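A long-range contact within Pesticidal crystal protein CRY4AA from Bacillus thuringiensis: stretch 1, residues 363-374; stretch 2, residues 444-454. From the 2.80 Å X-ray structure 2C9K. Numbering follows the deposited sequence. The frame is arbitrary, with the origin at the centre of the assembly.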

# COMPACT_ATOMS: atom_id res chain seq x y z
N ASP A 363 -24.73 20.66 -4.27
CA ASP A 363 -25.29 19.63 -5.13
C ASP A 363 -25.94 20.23 -6.37
O ASP A 363 -27.12 20.55 -6.37
CB ASP A 363 -26.30 18.81 -4.33
CG ASP A 363 -27.12 17.88 -5.20
OD1 ASP A 363 -26.57 17.32 -6.18
OD2 ASP A 363 -28.32 17.69 -4.90
N ASN A 364 -25.13 20.36 -7.42
CA ASN A 364 -25.57 20.94 -8.69
C ASN A 364 -26.77 20.30 -9.37
O ASN A 364 -27.25 20.80 -10.38
CB ASN A 364 -24.40 20.97 -9.68
CG ASN A 364 -23.79 19.60 -9.90
OD1 ASN A 364 -23.41 19.25 -11.01
ND2 ASN A 364 -23.69 18.81 -8.83
N LYS A 365 -27.25 19.18 -8.84
CA LYS A 365 -28.40 18.52 -9.44
C LYS A 365 -28.13 18.27 -10.92
O LYS A 365 -28.93 18.64 -11.78
CB LYS A 365 -29.65 19.41 -9.32
CG LYS A 365 -29.98 19.87 -7.91
CD LYS A 365 -30.50 18.74 -7.06
CE LYS A 365 -31.04 19.27 -5.74
NZ LYS A 365 -32.09 20.30 -5.96
N TYR A 366 -26.98 17.67 -11.21
CA TYR A 366 -26.57 17.35 -12.57
C TYR A 366 -26.64 18.52 -13.55
O TYR A 366 -26.83 18.31 -14.75
CB TYR A 366 -27.39 16.19 -13.14
CG TYR A 366 -27.17 14.87 -12.43
CD1 TYR A 366 -27.89 14.56 -11.28
CD2 TYR A 366 -26.22 13.95 -12.89
CE1 TYR A 366 -27.68 13.36 -10.61
CE2 TYR A 366 -26.00 12.75 -12.23
CZ TYR A 366 -26.73 12.47 -11.08
OH TYR A 366 -26.53 11.28 -10.40
N LEU A 367 -26.50 19.74 -13.05
CA LEU A 367 -26.54 20.91 -13.92
C LEU A 367 -25.17 21.58 -13.99
O LEU A 367 -24.28 21.29 -13.18
CB LEU A 367 -27.57 21.91 -13.41
CG LEU A 367 -29.03 21.45 -13.47
CD1 LEU A 367 -29.93 22.52 -12.88
CD2 LEU A 367 -29.42 21.15 -14.92
N ASN A 368 -25.00 22.47 -14.96
CA ASN A 368 -23.73 23.17 -15.06
C ASN A 368 -23.72 24.25 -14.00
O ASN A 368 -23.78 25.44 -14.31
CB ASN A 368 -23.56 23.78 -16.44
CG ASN A 368 -22.25 24.51 -16.58
OD1 ASN A 368 -21.24 24.10 -16.01
ND2 ASN A 368 -22.25 25.59 -17.33
N ASP A 369 -23.64 23.82 -12.75
CA ASP A 369 -23.64 24.71 -11.59
C ASP A 369 -22.60 24.26 -10.55
O ASP A 369 -22.21 23.09 -10.51
CB ASP A 369 -25.04 24.74 -10.99
CG ASP A 369 -25.46 26.12 -10.55
OD1 ASP A 369 -26.64 26.28 -10.16
OD2 ASP A 369 -24.61 27.04 -10.57
N TYR A 370 -22.16 25.18 -9.69
CA TYR A 370 -21.15 24.86 -8.68
C TYR A 370 -21.49 23.68 -7.77
O TYR A 370 -22.59 23.61 -7.23
CB TYR A 370 -20.87 26.08 -7.80
CG TYR A 370 -20.39 27.32 -8.53
CD1 TYR A 370 -21.22 28.43 -8.69
CD2 TYR A 370 -19.11 27.36 -9.09
CE1 TYR A 370 -20.78 29.55 -9.39
CE2 TYR A 370 -18.67 28.48 -9.79
CZ TYR A 370 -19.51 29.58 -9.94
OH TYR A 370 -19.08 30.67 -10.66
N ASN A 371 -20.55 22.75 -7.62
CA ASN A 371 -20.74 21.61 -6.72
C ASN A 371 -19.54 21.52 -5.78
O ASN A 371 -19.20 20.46 -5.26
CB ASN A 371 -20.93 20.28 -7.49
CG ASN A 371 -19.77 19.93 -8.41
OD1 ASN A 371 -19.80 18.90 -9.07
ND2 ASN A 371 -18.76 20.79 -8.47
N ASN A 372 -18.92 22.68 -5.58
CA ASN A 372 -17.75 22.87 -4.73
C ASN A 372 -17.93 22.46 -3.27
O ASN A 372 -19.05 22.27 -2.79
CB ASN A 372 -17.33 24.34 -4.73
CG ASN A 372 -16.93 24.83 -6.10
OD1 ASN A 372 -17.60 24.54 -7.09
ND2 ASN A 372 -15.84 25.58 -6.15
N ILE A 373 -16.81 22.37 -2.57
CA ILE A 373 -16.80 22.04 -1.15
C ILE A 373 -17.01 23.37 -0.41
O ILE A 373 -16.33 24.36 -0.70
CB ILE A 373 -15.43 21.44 -0.71
CG1 ILE A 373 -15.22 20.08 -1.40
CG2 ILE A 373 -15.39 21.27 0.79
CD1 ILE A 373 -13.90 19.42 -1.04
N SER A 374 -17.94 23.39 0.53
CA SER A 374 -18.19 24.62 1.28
C SER A 374 -17.90 24.42 2.76
O SER A 374 -17.81 25.38 3.52
CB SER A 374 -19.64 25.08 1.09
OG SER A 374 -20.56 24.21 1.74
N ALA A 444 -12.91 28.18 -17.25
CA ALA A 444 -13.23 28.83 -18.51
C ALA A 444 -14.49 28.25 -19.17
O ALA A 444 -15.00 28.82 -20.14
CB ALA A 444 -12.04 28.71 -19.46
N THR A 445 -15.00 27.14 -18.65
CA THR A 445 -16.16 26.51 -19.26
C THR A 445 -17.20 25.96 -18.30
O THR A 445 -18.40 26.13 -18.51
CB THR A 445 -15.69 25.35 -20.18
OG1 THR A 445 -14.78 25.86 -21.17
CG2 THR A 445 -16.88 24.68 -20.85
N TYR A 446 -16.75 25.29 -17.25
CA TYR A 446 -17.66 24.68 -16.30
C TYR A 446 -17.63 25.27 -14.90
O TYR A 446 -16.69 25.97 -14.52
CB TYR A 446 -17.38 23.19 -16.18
CG TYR A 446 -17.13 22.50 -17.49
CD1 TYR A 446 -15.91 22.63 -18.15
CD2 TYR A 446 -18.11 21.70 -18.07
CE1 TYR A 446 -15.68 21.98 -19.34
CE2 TYR A 446 -17.88 21.04 -19.26
CZ TYR A 446 -16.66 21.18 -19.90
OH TYR A 446 -16.45 20.52 -21.08
N LYS A 447 -18.68 24.95 -14.15
CA LYS A 447 -18.80 25.39 -12.77
C LYS A 447 -18.59 24.19 -11.86
O LYS A 447 -18.44 24.34 -10.64
CB LYS A 447 -20.19 25.98 -12.51
CG LYS A 447 -20.41 27.33 -13.14
CD LYS A 447 -21.75 27.89 -12.73
CE LYS A 447 -22.03 29.20 -13.44
NZ LYS A 447 -20.89 30.13 -13.24
N THR A 448 -18.58 23.00 -12.45
CA THR A 448 -18.37 21.78 -11.70
C THR A 448 -16.90 21.53 -11.49
O THR A 448 -16.07 21.99 -12.26
CB THR A 448 -18.96 20.56 -12.41
OG1 THR A 448 -18.51 20.55 -13.76
CG2 THR A 448 -20.45 20.59 -12.38
N GLN A 449 -16.59 20.77 -10.45
CA GLN A 449 -15.22 20.44 -10.09
C GLN A 449 -15.23 19.08 -9.40
O GLN A 449 -16.10 18.82 -8.56
CB GLN A 449 -14.68 21.51 -9.14
CG GLN A 449 -13.20 21.47 -8.89
CD GLN A 449 -12.76 22.53 -7.89
OE1 GLN A 449 -11.58 22.66 -7.57
NE2 GLN A 449 -13.72 23.29 -7.38
N VAL A 450 -14.30 18.21 -9.77
CA VAL A 450 -14.19 16.87 -9.18
C VAL A 450 -12.93 16.80 -8.32
O VAL A 450 -11.84 17.19 -8.76
CB VAL A 450 -14.08 15.78 -10.27
CG1 VAL A 450 -13.77 14.45 -9.63
CG2 VAL A 450 -15.37 15.68 -11.04
N TYR A 451 -13.07 16.31 -7.09
CA TYR A 451 -11.92 16.22 -6.20
C TYR A 451 -11.52 14.77 -5.97
O TYR A 451 -12.30 13.85 -6.21
CB TYR A 451 -12.22 16.84 -4.83
CG TYR A 451 -12.69 18.28 -4.82
CD1 TYR A 451 -14.01 18.61 -5.10
CD2 TYR A 451 -11.81 19.31 -4.49
CE1 TYR A 451 -14.45 19.93 -5.04
CE2 TYR A 451 -12.24 20.62 -4.42
CZ TYR A 451 -13.56 20.94 -4.70
OH TYR A 451 -13.98 22.25 -4.61
N THR A 452 -10.30 14.59 -5.50
CA THR A 452 -9.80 13.27 -5.15
C THR A 452 -9.02 13.48 -3.87
O THR A 452 -8.32 14.48 -3.71
CB THR A 452 -8.85 12.70 -6.21
OG1 THR A 452 -7.92 13.72 -6.60
CG2 THR A 452 -9.62 12.22 -7.42
N PHE A 453 -9.17 12.55 -2.94
CA PHE A 453 -8.47 12.63 -1.67
C PHE A 453 -7.43 11.52 -1.65
O PHE A 453 -7.77 10.34 -1.74
CB PHE A 453 -9.47 12.50 -0.52
CG PHE A 453 -10.51 13.59 -0.50
CD1 PHE A 453 -11.57 13.59 -1.41
CD2 PHE A 453 -10.39 14.67 0.38
CE1 PHE A 453 -12.49 14.64 -1.44
CE2 PHE A 453 -11.30 15.73 0.35
CZ PHE A 453 -12.35 15.71 -0.57
N ALA A 454 -6.16 11.91 -1.56
CA ALA A 454 -5.05 10.97 -1.54
C ALA A 454 -4.86 10.42 -0.13
O ALA A 454 -4.98 11.16 0.85
CB ALA A 454 -3.79 11.66 -2.00
O HOH W 1 -15.98 24.56 -9.38

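Two segments of one chain, at least 75 residues apart wherever they touch, bury 653 Å² between them. Both meet largely as loop, each running into a strand, and no backbone-to-backbone hydrogen bond joins them; side chains and one water do the bonding. The backbones come nearest at Tyr370 and Lys447, with CA atoms 4.7 Å apart. Here the CA of Tyr370 lies 3.4 Å from Lys447 O, its C-H aimed almost straight at the carbonyl (168° at the hydrogen).

Lys447 is the centrepiece, with 131 Å² covered by the other stretch. Its CB points toward that stretch, and its m, t, t, m chain lies along Tyr370. Extended through chi2 and chi3, it lays its methylenes over one face of the ring, with CD 4.0 Å from the ring centroid and 15° off the normal. The final m turn at chi4 accompanies a hydrogen bond from NZ to Tyr370 OH at 3.2 Å, so the ammonium reaches the phenol oxygen. Tyr370 starts away from stretch 2, but its m rotamer (chi1 -59°) brings the ring back alongside the lysine.

At the other end of the same residue, Lys447 N donates to Asn368 OD1 (3.3 Å, 151°). Asn368 leaves its backbone sideways, and the t rotamer carries its amide to this backbone NH. Thr448, chi1 49° (p), places CG2 3.6 Å from Asp369 O and 3.8 Å from Asn371 OD1, a methyl resting among polar atoms.

Asn371, in the p rotamer, brings its amide across to the backbone of stretch 2. ND2 makes a weak hydrogen bond to Gln449 O (3.3 Å, 124°); its shorter 2.9 Å approach to Gln449 N pairs two donors and is no bond. Asn372, chi1 -62° (m), and extended Gln449 are linked through a water that donates to Asn372 OD1 and to Lys447 O, both at 2.8 Å, and weakly accepts from Gln449 NE2 at 3.3 Å. The water thus bridges the 3.7 Å between Asn372 OD1 and Lys447 O, two acceptors that cannot bond directly.

Beyond this polar zone the contact turns greasy. Ile373, m then t, points toward stretch 2 and sets CD1 3.8 Å from the Tyr451 ring centroid, only 4° off the normal; the same CD1 meets the edge of Phe453 at CZ, 4.0 Å away. Tyr451, also m, points toward stretch 1, and its OH accepts a weak hydrogen bond from Ile373 N at 3.5 Å.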